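Local coordinates for protein laccase (Botrytis aclada, PDB 3SQR) that oxidises phenolic substrates with its copper centres while reducing dioxygen to water, and probably serves in lignin degradation and detoxification of lignin-derived products, at residues N41-R46 with D192-V197. Residues are numbered along the deposited sequence; the frame is centred on the assembly and turned at random.
Sequences NSATSR and DYDEDV. With NAG (2-acetamido-2-deoxy-beta-D-glucopyranose), chain C.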
ATOM      1  N   ASN A  41     -25.513 -10.585  -5.694  1.00 36.60           N
ATOM      2  CA  ASN A  41     -24.186 -11.177  -5.651  1.00 35.56           C
ATOM      3  C   ASN A  41     -24.339 -12.575  -5.083  1.00 36.13           C
ATOM      4  O   ASN A  41     -25.012 -12.757  -4.059  1.00 37.03           O
ATOM      5  CB  ASN A  41     -23.253 -10.333  -4.739  1.00 34.60           C
ATOM      6  CG  ASN A  41     -21.805 -10.753  -4.832  1.00 33.60           C
ATOM      7  OD1 ASN A  41     -21.288 -11.495  -3.972  1.00 35.53           O
ATOM      8  ND2 ASN A  41     -21.123 -10.277  -5.877  1.00 30.29           N
ATOM      9  N   SER A  42     -23.740 -13.542  -5.747  1.00 34.83           N
ATOM     10  CA  SER A  42     -23.661 -14.908  -5.218  1.00 34.57           C
ATOM     11  C   SER A  42     -22.405 -15.553  -5.742  1.00 33.44           C
ATOM     12  O   SER A  42     -21.725 -15.026  -6.630  1.00 33.06           O
ATOM     13  CB  SER A  42     -24.870 -15.760  -5.673  1.00 33.43           C
ATOM     14  OG  SER A  42     -24.637 -16.241  -7.006  1.00 34.03           O
ATOM     15  N   ALA A  43     -22.136 -16.765  -5.228  1.00 34.78           N
ATOM     16  CA  ALA A  43     -21.013 -17.587  -5.667  1.00 34.12           C
ATOM     17  C   ALA A  43     -20.955 -17.834  -7.157  1.00 34.85           C
ATOM     18  O   ALA A  43     -19.859 -18.059  -7.707  1.00 34.50           O
ATOM     19  CB  ALA A  43     -20.951 -18.916  -4.870  1.00 33.26           C
ATOM     20  N   THR A  44     -22.136 -17.815  -7.795  1.00 36.39           N
ATOM     21  CA  THR A  44     -22.281 -18.036  -9.241  1.00 36.82           C
ATOM     22  C   THR A  44     -22.766 -16.785  -9.974  1.00 36.75           C
ATOM     23  O   THR A  44     -23.236 -16.861 -11.107  1.00 37.58           O
ATOM     24  CB  THR A  44     -23.263 -19.237  -9.546  1.00 37.82           C
ATOM     25  OG1 THR A  44     -24.500 -19.054  -8.856  1.00 36.93           O
ATOM     26  CG2 THR A  44     -22.630 -20.545  -9.127  1.00 38.12           C
ATOM     27  N   SER A  45     -22.605 -15.611  -9.342  1.00 35.82           N
ATOM     28  CA  SER A  45     -22.947 -14.346  -9.978  1.00 35.26           C
ATOM     29  C   SER A  45     -22.193 -13.213  -9.249  1.00 32.28           C
ATOM     30  O   SER A  45     -22.782 -12.261  -8.752  1.00 33.43           O
ATOM     31  CB  SER A  45     -24.453 -14.118  -9.973  1.00 35.54           C
ATOM     32  OG  SER A  45     -25.030 -14.205  -8.677  1.00 36.38           O
ATOM     33  N   ARG A  46     -20.878 -13.369  -9.194  1.00 32.64           N
ATOM     34  CA  ARG A  46     -20.022 -12.414  -8.481  1.00 30.80           C
ATOM     35  C   ARG A  46     -20.035 -11.072  -9.176  1.00 32.30           C
ATOM     36  O   ARG A  46     -19.727 -10.036  -8.550  1.00 30.71           O
ATOM     37  CB  ARG A  46     -18.605 -12.960  -8.281  1.00 30.86           C
ATOM     38  CG  ARG A  46     -18.569 -14.067  -7.247  1.00 30.13           C
ATOM     39  CD  ARG A  46     -19.104 -13.652  -5.890  1.00 31.91           C
ATOM     40  NE  ARG A  46     -18.884 -14.742  -4.953  1.00 29.10           N
ATOM     41  CZ  ARG A  46     -19.492 -14.871  -3.772  1.00 32.76           C
ATOM     42  NH1 ARG A  46     -20.363 -13.990  -3.335  1.00 34.03           N
ATOM     43  NH2 ARG A  46     -19.243 -15.917  -3.019  1.00 28.52           N
ATOM     44  N   ASP A 192     -16.354 -15.657 -10.628  1.00 29.06           N
ATOM     45  CA  ASP A 192     -17.067 -16.329  -9.583  1.00 29.38           C
ATOM     46  C   ASP A 192     -16.139 -17.094  -8.668  1.00 28.09           C
ATOM     47  O   ASP A 192     -15.026 -17.517  -9.065  1.00 28.65           O
ATOM     48  CB  ASP A 192     -18.095 -17.294 -10.205  1.00 29.80           C
ATOM     49  CG  ASP A 192     -19.249 -16.564 -10.885  1.00 34.81           C
ATOM     50  OD1 ASP A 192     -19.517 -15.374 -10.605  1.00 30.66           O
ATOM     51  OD2 ASP A 192     -19.907 -17.210 -11.715  1.00 34.48           O
ATOM     52  N   TYR A 193     -16.560 -17.186  -7.413  1.00 29.15           N
ATOM     53  CA  TYR A 193     -15.862 -17.896  -6.409  1.00 28.71           C
ATOM     54  C   TYR A 193     -16.804 -18.220  -5.302  1.00 28.94           C
ATOM     55  O   TYR A 193     -17.873 -17.600  -5.125  1.00 29.45           O
ATOM     56  CB  TYR A 193     -14.635 -17.112  -5.864  1.00 28.31           C
ATOM     57  CG  TYR A 193     -15.051 -15.794  -5.251  1.00 27.58           C
ATOM     58  CD1 TYR A 193     -15.181 -14.670  -6.039  1.00 28.82           C
ATOM     59  CD2 TYR A 193     -15.345 -15.714  -3.921  1.00 26.34           C
ATOM     60  CE1 TYR A 193     -15.580 -13.474  -5.478  1.00 29.01           C
ATOM     61  CE2 TYR A 193     -15.728 -14.519  -3.317  1.00 27.40           C
ATOM     62  CZ  TYR A 193     -15.846 -13.407  -4.120  1.00 26.61           C
ATOM     63  OH  TYR A 193     -16.276 -12.218  -3.558  1.00 30.40           O
ATOM     64  N   ASP A 194     -16.436 -19.248  -4.531  1.00 29.70           N
ATOM     65  CA  ASP A 194     -17.277 -19.720  -3.489  1.00 29.80           C
ATOM     66  C   ASP A 194     -17.033 -19.117  -2.166  1.00 29.67           C
ATOM     67  O   ASP A 194     -17.984 -18.842  -1.428  1.00 30.73           O
ATOM     68  CB  ASP A 194     -17.090 -21.248  -3.325  1.00 30.73           C
ATOM     69  CG  ASP A 194     -17.437 -21.980  -4.584  1.00 30.96           C
ATOM     70  OD1 ASP A 194     -18.503 -21.642  -5.119  1.00 33.05           O
ATOM     71  OD2 ASP A 194     -16.601 -22.747  -5.083  1.00 32.48           O
ATOM     72  N   GLU A 195     -15.754 -19.006  -1.803  1.00 28.89           N
ATOM     73  CA  GLU A 195     -15.386 -18.507  -0.464  1.00 29.32           C
ATOM     74  C   GLU A 195     -14.296 -17.432  -0.521  1.00 27.63           C
ATOM     75  O   GLU A 195     -13.328 -17.568  -1.240  1.00 27.75           O
ATOM     76  CB  GLU A 195     -14.895 -19.645   0.433  1.00 28.97           C
ATOM     77  CG  GLU A 195     -15.960 -20.721   0.607  1.00 37.54           C
ATOM     78  CD  GLU A 195     -15.628 -21.712   1.677  1.00 45.84           C
ATOM     79  OE1 GLU A 195     -14.687 -21.454   2.476  1.00 48.06           O
ATOM     80  OE2 GLU A 195     -16.319 -22.766   1.709  1.00 51.67           O
ATOM     81  N   ASP A 196     -14.462 -16.395   0.283  1.00 27.81           N
ATOM     82  CA  ASP A 196     -13.429 -15.362   0.436  1.00 27.29           C
ATOM     83  C   ASP A 196     -12.640 -15.691   1.679  1.00 25.90           C
ATOM     84  O   ASP A 196     -13.168 -15.590   2.769  1.00 28.72           O
ATOM     85  CB  ASP A 196     -14.156 -14.030   0.563  1.00 27.95           C
ATOM     86  CG  ASP A 196     -13.227 -12.845   0.707  1.00 28.10           C
ATOM     87  OD1 ASP A 196     -11.987 -12.998   0.556  1.00 27.73           O
ATOM     88  OD2 ASP A 196     -13.833 -11.763   0.910  1.00 28.84           O
ATOM     89  N   VAL A 197     -11.372 -16.067   1.510  1.00 26.08           N
ATOM     90  CA  VAL A 197     -10.495 -16.413   2.603  1.00 25.83           C
ATOM     91  C   VAL A 197      -9.899 -15.163   3.261  1.00 25.90           C
ATOM     92  O   VAL A 197      -9.277 -15.226   4.318  1.00 25.09           O
ATOM     93  CB  VAL A 197      -9.422 -17.449   2.198  1.00 26.59           C
ATOM     94  CG1 VAL A 197     -10.152 -18.744   1.659  1.00 31.02           C
ATOM     95  CG2 VAL A 197      -8.349 -16.968   1.213  1.00 26.68           C
TER
HETATM   96  C1  NAG C   1      -4.928 -13.505   7.608  1.00 31.04           C
HETATM   97  C2  NAG C   1      -6.060 -14.496   7.353  1.00 29.14           C
HETATM   98  C3  NAG C   1      -7.365 -13.731   7.458  1.00 36.68           C
HETATM   99  C4  NAG C   1      -7.518 -13.051   8.810  1.00 37.69           C
HETATM  100  C5  NAG C   1      -6.207 -12.298   9.204  1.00 38.99           C
HETATM  101  C6  NAG C   1      -6.060 -12.221  10.704  1.00 41.32           C
HETATM  102  C7  NAG C   1      -6.208 -16.231   5.671  1.00 32.46           C
HETATM  103  C8  NAG C   1      -6.254 -16.611   4.201  1.00 30.94           C
HETATM  104  N2  NAG C   1      -6.055 -14.955   5.997  1.00 27.78           N
HETATM  105  O3  NAG C   1      -8.478 -14.552   7.192  1.00 37.44           O
HETATM  106  O4  NAG C   1      -8.609 -12.113   8.761  1.00 40.51           O
HETATM  107  O5  NAG C   1      -5.039 -13.020   8.904  1.00 32.08           O
HETATM  108  O6  NAG C   1      -5.095 -11.222  11.039  1.00 47.28           O
HETATM  109  O7  NAG C   1      -6.306 -17.062   6.579  1.00 30.21           O
HETATM  110  O   HOH W   1     -18.125 -10.366  -5.314  1.00 29.61           O
HETATM  111  O   HOH W   2     -18.026 -20.057  -7.474  1.00 32.77           O
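In Arg46, which meets Tyr193 across the contact, CG stands beside the backbone N (chi1 -72°) and the chain then bends at chi2, while CG of Tyr193 sits between its backbone N and carbonyl carbon (chi1 60°). The two side chains cross at about a right angle, yet the guanidinium lies flat on the ring, the two planes tilted by 25°, in a cation-pi stack with Arg46 CZ 4.2 Å from the centroid of the Tyr193 ring. NE rides over the middle of the ring, and CD adds a CH-pi contact to the same face. The opposite guanidinium face is covered by backbone, with Ala43 N above its centre. Tyr193 also supplies an acceptor at the guanidinium edge: its carbonyl O is gripped side-on by Arg46 NE and Arg46 NH2, each 3.0 Å away and both approaching from one face of the carbonyl plane. Elsewhere on its rim, Arg46 NH1 donates to Asn41 OD1 at 2.7 Å, so stacking and edge bonds together fix the rotation of the group. The arginine follows directly on a type I beta turn, Ser42 to Ser45, which also contains an ST turn closed by Thr44 N on Ser42 OG; this N-terminal loop is thereby fastened at the surface to the lead-in of strand 195-205, which pairs with strand 262-269 in the second cupredoxin-like domain of the multicopper oxidase. Arg264 of that neighbouring strand binds Tyr193 OH. Just past the turn, Asp192 OD1 takes the backbone N-H of Arg46 in a nearly straight bond of 2.8 Å. Ala43 CA makes a CA-H...O contact to Tyr193 O at 3.2 Å. A water donates to both Ala43 O and Asp194 OD1, while Asp194 OD2 accepts from Lys262 N.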